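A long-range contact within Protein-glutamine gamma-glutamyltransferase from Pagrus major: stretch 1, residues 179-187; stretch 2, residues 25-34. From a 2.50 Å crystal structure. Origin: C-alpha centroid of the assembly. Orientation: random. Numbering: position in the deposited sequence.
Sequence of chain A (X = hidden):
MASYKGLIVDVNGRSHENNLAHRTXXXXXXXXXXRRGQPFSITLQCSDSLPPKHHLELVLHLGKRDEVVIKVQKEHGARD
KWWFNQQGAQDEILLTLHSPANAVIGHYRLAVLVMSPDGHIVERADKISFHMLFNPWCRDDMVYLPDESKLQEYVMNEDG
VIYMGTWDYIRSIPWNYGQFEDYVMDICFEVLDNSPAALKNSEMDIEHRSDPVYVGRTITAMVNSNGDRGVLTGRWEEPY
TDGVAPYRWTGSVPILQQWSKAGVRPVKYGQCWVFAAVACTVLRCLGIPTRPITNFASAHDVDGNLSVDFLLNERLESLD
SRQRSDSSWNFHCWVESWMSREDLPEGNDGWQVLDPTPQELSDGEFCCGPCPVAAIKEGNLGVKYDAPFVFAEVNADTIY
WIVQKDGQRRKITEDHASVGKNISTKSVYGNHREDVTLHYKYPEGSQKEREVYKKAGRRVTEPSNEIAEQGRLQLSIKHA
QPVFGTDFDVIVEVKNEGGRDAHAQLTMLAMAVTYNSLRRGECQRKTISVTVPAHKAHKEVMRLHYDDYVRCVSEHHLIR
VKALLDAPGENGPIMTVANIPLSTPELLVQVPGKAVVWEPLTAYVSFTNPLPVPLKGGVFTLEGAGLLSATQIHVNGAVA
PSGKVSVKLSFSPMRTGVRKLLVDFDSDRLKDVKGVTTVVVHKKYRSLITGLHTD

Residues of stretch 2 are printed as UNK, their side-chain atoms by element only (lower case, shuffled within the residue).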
ATOM      1  N   GLN A 179      11.072  -4.450  -3.973  1.00 11.38           N
ATOM      2  CA  GLN A 179      10.701  -5.717  -4.607  1.00 10.21           C
ATOM      3  C   GLN A 179      11.853  -6.479  -5.268  1.00 12.71           C
ATOM      4  O   GLN A 179      11.745  -7.690  -5.508  1.00 14.52           O
ATOM      5  CB  GLN A 179       9.584  -5.514  -5.634  1.00  8.96           C
ATOM      6  CG  GLN A 179       9.901  -4.529  -6.709  1.00  8.99           C
ATOM      7  CD  GLN A 179       9.441  -3.146  -6.359  1.00 11.72           C
ATOM      8  OE1 GLN A 179       9.279  -2.790  -5.171  1.00 12.98           O
ATOM      9  NE2 GLN A 179       9.224  -2.342  -7.386  1.00 10.16           N
ATOM     10  N   PHE A 180      12.966  -5.800  -5.539  1.00 13.77           N
ATOM     11  CA  PHE A 180      14.110  -6.472  -6.169  1.00 14.48           C
ATOM     12  C   PHE A 180      15.279  -6.733  -5.226  1.00 16.53           C
ATOM     13  O   PHE A 180      16.376  -7.078  -5.680  1.00 12.45           O
ATOM     14  CB  PHE A 180      14.591  -5.678  -7.382  1.00 11.45           C
ATOM     15  CG  PHE A 180      13.517  -5.467  -8.406  1.00 15.20           C
ATOM     16  CD1 PHE A 180      12.649  -6.512  -8.747  1.00 16.02           C
ATOM     17  CD2 PHE A 180      13.334  -4.227  -8.980  1.00  9.68           C
ATOM     18  CE1 PHE A 180      11.620  -6.323  -9.633  1.00 11.21           C
ATOM     19  CE2 PHE A 180      12.317  -4.016  -9.870  1.00  9.04           C
ATOM     20  CZ  PHE A 180      11.450  -5.066 -10.199  1.00 14.52           C
ATOM     21  N   GLU A 181      15.031  -6.561  -3.920  1.00 19.78           N
ATOM     22  CA  GLU A 181      16.034  -6.798  -2.877  1.00 20.33           C
ATOM     23  C   GLU A 181      16.197  -8.289  -2.761  1.00 20.02           C
ATOM     24  O   GLU A 181      15.303  -9.038  -3.118  1.00 24.53           O
ATOM     25  CB  GLU A 181      15.588  -6.209  -1.544  1.00 23.64           C
ATOM     26  CG  GLU A 181      15.605  -4.676  -1.508  1.00 25.23           C
ATOM     27  CD  GLU A 181      17.005  -4.049  -1.539  1.00 26.80           C
ATOM     28  OE1 GLU A 181      17.477  -3.631  -0.462  1.00 31.21           O
ATOM     29  OE2 GLU A 181      17.625  -3.949  -2.623  1.00 28.64           O
ATOM     30  N   ASP A 182      17.319  -8.743  -2.250  1.00 20.09           N
ATOM     31  CA  ASP A 182      17.518 -10.177  -2.240  1.00 21.73           C
ATOM     32  C   ASP A 182      16.456 -11.014  -1.626  1.00 21.59           C
ATOM     33  O   ASP A 182      16.050 -10.759  -0.500  1.00 25.71           O
ATOM     34  CB  ASP A 182      18.821 -10.543  -1.569  1.00 25.20           C
ATOM     35  CG  ASP A 182      19.994 -10.146  -2.374  1.00 24.91           C
ATOM     36  OD1 ASP A 182      21.119 -10.528  -2.010  1.00 31.68           O
ATOM     37  OD2 ASP A 182      19.780  -9.441  -3.371  1.00 28.70           O
ATOM     38  N   TYR A 183      16.049 -12.026  -2.387  1.00 20.50           N
ATOM     39  CA  TYR A 183      15.072 -13.029  -1.985  1.00 20.68           C
ATOM     40  C   TYR A 183      13.615 -12.626  -1.829  1.00 19.18           C
ATOM     41  O   TYR A 183      12.748 -13.460  -1.562  1.00 18.86           O
ATOM     42  CB  TYR A 183      15.566 -13.712  -0.715  1.00 23.47           C
ATOM     43  CG  TYR A 183      17.023 -14.082  -0.802  1.00 31.53           C
ATOM     44  CD1 TYR A 183      17.937 -13.603   0.125  1.00 36.50           C
ATOM     45  CD2 TYR A 183      17.499 -14.863  -1.851  1.00 36.57           C
ATOM     46  CE1 TYR A 183      19.285 -13.883   0.010  1.00 41.23           C
ATOM     47  CE2 TYR A 183      18.844 -15.150  -1.979  1.00 39.27           C
ATOM     48  CZ  TYR A 183      19.732 -14.655  -1.045  1.00 44.33           C
ATOM     49  OH  TYR A 183      21.074 -14.917  -1.172  1.00 54.91           O
ATOM     50  N   VAL A 184      13.319 -11.355  -2.028  1.00 19.90           N
ATOM     51  CA  VAL A 184      11.940 -10.925  -1.899  1.00 18.84           C
ATOM     52  C   VAL A 184      11.054 -11.637  -2.942  1.00 22.97           C
ATOM     53  O   VAL A 184       9.839 -11.791  -2.738  1.00 26.67           O
ATOM     54  CB  VAL A 184      11.849  -9.425  -2.052  1.00 13.38           C
ATOM     55  CG1 VAL A 184      10.422  -9.030  -2.344  1.00 13.58           C
ATOM     56  CG2 VAL A 184      12.386  -8.757  -0.774  1.00 11.23           C
ATOM     57  N   MET A 185      11.649 -12.073  -4.057  1.00 20.32           N
ATOM     58  CA  MET A 185      10.865 -12.757  -5.063  1.00 18.53           C
ATOM     59  C   MET A 185      10.520 -14.147  -4.537  1.00 18.34           C
ATOM     60  O   MET A 185       9.399 -14.630  -4.677  1.00 19.80           O
ATOM     61  CB  MET A 185      11.656 -12.886  -6.364  1.00 20.37           C
ATOM     62  CG  MET A 185      10.960 -13.739  -7.417  1.00 18.95           C
ATOM     63  SD  MET A 185      12.012 -14.294  -8.744  1.00 21.66           S
ATOM     64  CE  MET A 185      13.049 -15.518  -7.857  1.00 20.36           C
ATOM     65  N   ASP A 186      11.490 -14.797  -3.928  1.00 17.72           N
ATOM     66  CA  ASP A 186      11.269 -16.129  -3.408  1.00 15.88           C
ATOM     67  C   ASP A 186      10.203 -16.171  -2.327  1.00 17.21           C
ATOM     68  O   ASP A 186       9.436 -17.149  -2.247  1.00 16.50           O
ATOM     69  CB  ASP A 186      12.562 -16.652  -2.866  1.00 16.59           C
ATOM     70  CG  ASP A 186      13.623 -16.673  -3.894  1.00 20.15           C
ATOM     71  OD1 ASP A 186      13.907 -17.792  -4.343  1.00 24.23           O
ATOM     72  OD2 ASP A 186      14.163 -15.592  -4.251  1.00 23.46           O
ATOM     73  N   ILE A 187      10.177 -15.129  -1.491  1.00 15.38           N
ATOM     74  CA  ILE A 187       9.188 -15.023  -0.419  1.00 14.36           C
ATOM     75  C   ILE A 187       7.803 -14.724  -1.008  1.00 17.67           C
ATOM     76  O   ILE A 187       6.777 -15.117  -0.450  1.00 24.03           O
ATOM     77  CB  ILE A 187       9.500 -13.883   0.564  1.00  9.41           C
ATOM     78  CG1 ILE A 187      10.827 -14.121   1.288  1.00 11.00           C
ATOM     79  CG2 ILE A 187       8.419 -13.823   1.589  1.00  9.31           C
ATOM     80  CD1 ILE A 187      11.464 -12.877   1.871  1.00  2.00           C
ATOM     81  N   UNK A  25      16.718  -8.762 -13.965  1.00 18.06           N
ATOM     82  CA  UNK A  25      18.075  -8.853 -13.444  1.00 19.69           C
ATOM     83  C   UNK A  25      18.398  -8.079 -12.194  1.00 20.04           C
ATOM     84  O   UNK A  25      19.450  -8.316 -11.623  1.00 23.90           O
ATOM     85  c   UNK A  25      20.574  -6.806 -15.413  1.00 29.35           C
ATOM     86  c   UNK A  25      19.269  -7.042 -14.702  1.00 26.23           C
ATOM     87  n   UNK A  25      20.998  -5.424 -15.294  1.00 33.42           N
ATOM     88  c   UNK A  25      19.097  -8.503 -14.507  1.00 18.38           C
ATOM     89  n   UNK A  25      22.885  -5.765 -16.545  1.00 34.92           N
ATOM     90  n   UNK A  25      22.452  -3.676 -15.712  1.00 38.08           N
ATOM     91  c   UNK A  25      22.109  -4.954 -15.847  1.00 35.69           C
ATOM     92  N   UNK A  26      17.520  -7.165 -11.763  1.00 20.18           N
ATOM     93  CA  UNK A  26      17.740  -6.399 -10.523  1.00 18.27           C
ATOM     94  C   UNK A  26      17.612  -7.387  -9.370  1.00 17.56           C
ATOM     95  O   UNK A  26      18.273  -7.261  -8.361  1.00 16.57           O
ATOM     96  o   UNK A  26      19.147  -4.076 -11.671  1.00 47.79           O
ATOM     97  c   UNK A  26      16.667  -5.340 -10.347  1.00 22.52           C
ATOM     98  c   UNK A  26      16.839  -4.225 -11.250  1.00 27.55           C
ATOM     99  c   UNK A  26      18.170  -3.620 -11.034  1.00 36.78           C
ATOM    100  o   UNK A  26      18.253  -2.692 -10.213  1.00 45.23           O
ATOM    101  N   UNK A  27      16.721  -8.365  -9.562  1.00 18.31           N
ATOM    102  CA  UNK A  27      16.442  -9.442  -8.622  1.00 17.10           C
ATOM    103  C   UNK A  27      17.661 -10.374  -8.464  1.00 20.21           C
ATOM    104  O   UNK A  27      18.071 -10.638  -7.343  1.00 27.79           O
ATOM    105  c   UNK A  27      12.849 -10.017 -10.091  1.00  5.98           C
ATOM    106  c   UNK A  27      13.960  -9.413  -9.222  1.00 12.48           C
ATOM    107  c   UNK A  27      15.209 -10.292  -9.121  1.00 15.54           C
ATOM    108  c   UNK A  27      14.917 -11.445  -8.175  1.00 11.07           C
ATOM    109  N   UNK A  28      18.236 -10.864  -9.569  1.00 19.26           N
ATOM    110  CA  UNK A  28      19.384 -11.783  -9.539  1.00 17.74           C
ATOM    111  C   UNK A  28      19.923 -12.016 -10.976  1.00 20.78           C
ATOM    112  O   UNK A  28      19.157 -12.079 -11.927  1.00 22.65           O
ATOM    113  o   UNK A  28      19.868 -14.794  -7.451  1.00 24.37           O
ATOM    114  c   UNK A  28      20.103 -13.938  -8.338  1.00 24.38           C
ATOM    115  o   UNK A  28      21.263 -13.743  -8.753  1.00 29.37           O
ATOM    116  c   UNK A  28      18.940 -13.120  -8.928  1.00 18.45           C
ATOM    117  N   UNK A  29      21.242 -12.169 -11.118  1.00 22.66           N
ATOM    118  CA  UNK A  29      21.906 -12.406 -12.410  1.00 17.94           C
ATOM    119  C   UNK A  29      22.358 -13.831 -12.577  1.00 17.34           C
ATOM    120  O   UNK A  29      22.490 -14.326 -13.691  1.00 15.07           O
ATOM    121  c   UNK A  29      23.148 -11.571 -12.519  1.00 22.15           C
ATOM    122  n   UNK A  29      24.611  -6.678 -13.144  1.00 40.14           N
ATOM    123  n   UNK A  29      23.197  -8.114 -12.068  1.00 42.73           N
ATOM    124  c   UNK A  29      23.881  -9.293 -12.558  1.00 34.75           C
ATOM    125  n   UNK A  29      22.861  -5.846 -11.864  1.00 46.24           N
ATOM    126  c   UNK A  29      23.555  -6.875 -12.363  1.00 42.86           C
ATOM    127  c   UNK A  29      22.867 -10.244 -13.046  1.00 30.46           C
ATOM    128  N   UNK A  30      22.621 -14.481 -11.451  1.00 18.84           N
ATOM    129  CA  UNK A  30      23.090 -15.849 -11.450  1.00 19.52           C
ATOM    130  C   UNK A  30      22.007 -16.897 -11.611  1.00 20.70           C
ATOM    131  O   UNK A  30      22.326 -18.070 -11.798  1.00 22.62           O
ATOM    132  c   UNK A  30      25.853 -14.626 -11.027  1.00 49.44           C
ATOM    133  c   UNK A  30      24.940 -15.027  -9.847  1.00 38.82           C
ATOM    134  c   UNK A  30      23.900 -16.120 -10.190  1.00 26.86           C
ATOM    135  o   UNK A  30      26.270 -13.434 -11.068  1.00 55.17           O
ATOM    136  o   UNK A  30      26.161 -15.486 -11.902  1.00 51.63           O
ATOM    137  N   UNK A  31      20.730 -16.510 -11.527  1.00 19.19           N
ATOM    138  CA  UNK A  31      19.671 -17.490 -11.761  1.00 17.92           C
ATOM    139  C   UNK A  31      18.675 -16.947 -12.769  1.00 17.59           C
ATOM    140  O   UNK A  31      18.358 -15.753 -12.753  1.00 21.74           O
ATOM    141  n   UNK A  31      16.037 -15.330  -5.876  1.00 15.19           N
ATOM    142  c   UNK A  31      18.959 -17.887 -10.475  1.00 17.84           C
ATOM    143  c   UNK A  31      17.839 -17.317  -8.368  1.00 18.25           C
ATOM    144  n   UNK A  31      17.388 -16.245  -7.480  1.00 13.79           N
ATOM    145  n   UNK A  31      15.721 -17.520  -6.552  1.00  8.29           N
ATOM    146  c   UNK A  31      18.644 -16.765  -9.557  1.00 19.44           C
ATOM    147  c   UNK A  31      16.378 -16.364  -6.638  1.00 13.21           C
ATOM    148  N   UNK A  32      18.192 -17.830 -13.643  1.00 13.72           N
ATOM    149  CA  UNK A  32      17.260 -17.447 -14.690  1.00 12.13           C
ATOM    150  C   UNK A  32      15.885 -17.080 -14.169  1.00 14.71           C
ATOM    151  O   UNK A  32      15.168 -17.928 -13.664  1.00 17.06           O
ATOM    152  c   UNK A  32      16.252 -18.384 -16.957  1.00  6.39           C
ATOM    153  c   UNK A  32      16.790 -17.284 -17.862  1.00  2.18           C
ATOM    154  c   UNK A  32      16.203 -19.679 -17.729  1.00  6.73           C
ATOM    155  c   UNK A  32      17.135 -18.583 -15.715  1.00  9.20           C
ATOM    156  N   UNK A  33      15.535 -15.797 -14.266  1.00 18.09           N
ATOM    157  CA  UNK A  33      14.227 -15.288 -13.859  1.00 13.50           C
ATOM    158  C   UNK A  33      13.647 -14.613 -15.116  1.00 14.85           C
ATOM    159  O   UNK A  33      14.104 -13.568 -15.571  1.00 14.88           O
ATOM    160  c   UNK A  33      12.964 -13.912 -12.291  1.00  7.63           C
ATOM    161  c   UNK A  33      15.204 -14.884 -11.622  1.00  7.41           C
ATOM    162  c   UNK A  33      15.673 -13.898 -10.607  1.00  2.61           C
ATOM    163  c   UNK A  33      14.351 -14.289 -12.738  1.00  9.72           C
ATOM    164  N   UNK A  34      12.601 -15.225 -15.632  1.00 15.18           N
ATOM    165  CA  UNK A  34      11.973 -14.854 -16.886  1.00 13.15           C
ATOM    166  C   UNK A  34      10.529 -14.310 -16.769  1.00 11.26           C
ATOM    167  O   UNK A  34       9.896 -14.542 -15.763  1.00 17.94           O
ATOM    168  c   UNK A  34      12.094 -16.175 -17.708  1.00 14.43           C
ATOM    169  c   UNK A  34      10.753 -16.635 -18.283  1.00 17.26           C
ATOM    170  c   UNK A  34      13.243 -16.041 -18.691  1.00 15.95           C
TER
HETATM  171  O   HOH W   1      18.860  -8.077  -5.970  1.00 21.45           O
HETATM  172  O   HOH W   2      17.319 -12.817  -5.174  1.00 20.92           O

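Position 25 carries three carbons, a nitrogen, and a carbon bearing two more nitrogens, the pattern of a guanidinium. The guanidinium pattern makes this R25, which lies out of reach of stretch 1.

Position 26 has three carbons, the last holding two oxygens. Its CB sits 3.6 Å from F180 CB, but the carboxylate leads away and finds a partner elsewhere in the structure. This is E26: its aliphatic base makes the contact while its charge is spent outside it.

Position 27 has four carbons forked at the first, with one arm two carbons long. That branching defines isoleucine, I27. CG1 lies 3.2 Å from F180 CD1, a tight apolar contact, and CG2 reaches M185 CB at 4.0 Å, so the fork at CB serves two neighbours.

Position 28 shows two carbons, the second with two oxygens: aspartate, D28. It does not touch stretch 1, but OD2 accepts from the backbone N of position 30 at 3.1 Å.

Position 29 again has three carbons, a nitrogen and a carbon with two nitrogens, R29. Position 30 has three carbons ending in two oxygens, E30. Both are out of reach.

Position 31 repeats the guanidinium pattern, now pointed toward stretch 1, with two terminal nitrogens meeting two carboxylate oxygens. It is R31. NH1 donates to D186 OD2 at a very short 2.5 Å, and NH2 to D186 OD1 at 2.9 Å. NE binds D28 OD1 at 2.9 Å, and M185 CE covers one guanidinium face, 3.6 Å from NH2.

Position 32 has four carbons forked at the second, L32, out of reach. Position 33 has four carbons forked at the first with one longer arm; it is I33, whose CG2 meets M185 SD at 3.7 Å. Position 34 has one carbon carrying two others, V34, out of reach.

The contact joins an apolar patch to a charged clamp. F180 and M185 pack against I27, and M185 continues to I33 and R31. D28 helps hold the arginine from its own stretch while D186 engages it in a salt bridge from the other. Two waters bridge the stretches. F180 O and E26 O are both acceptors, 3.3 Å apart; water 1 lies 2.7 Å from F180 O and 2.6 Å from E26 O and can donate to either, though other acceptors in reach compete for its protons. Water 2 accepts from Y183 N and R31 NH1 and donates to I27 O. The rule is legible: bury the branched carbons, pair the guanidinium with a carboxylate from each stretch, and let water reconcile carbonyls.

Stretch 2 25-34: REIDRERLIV
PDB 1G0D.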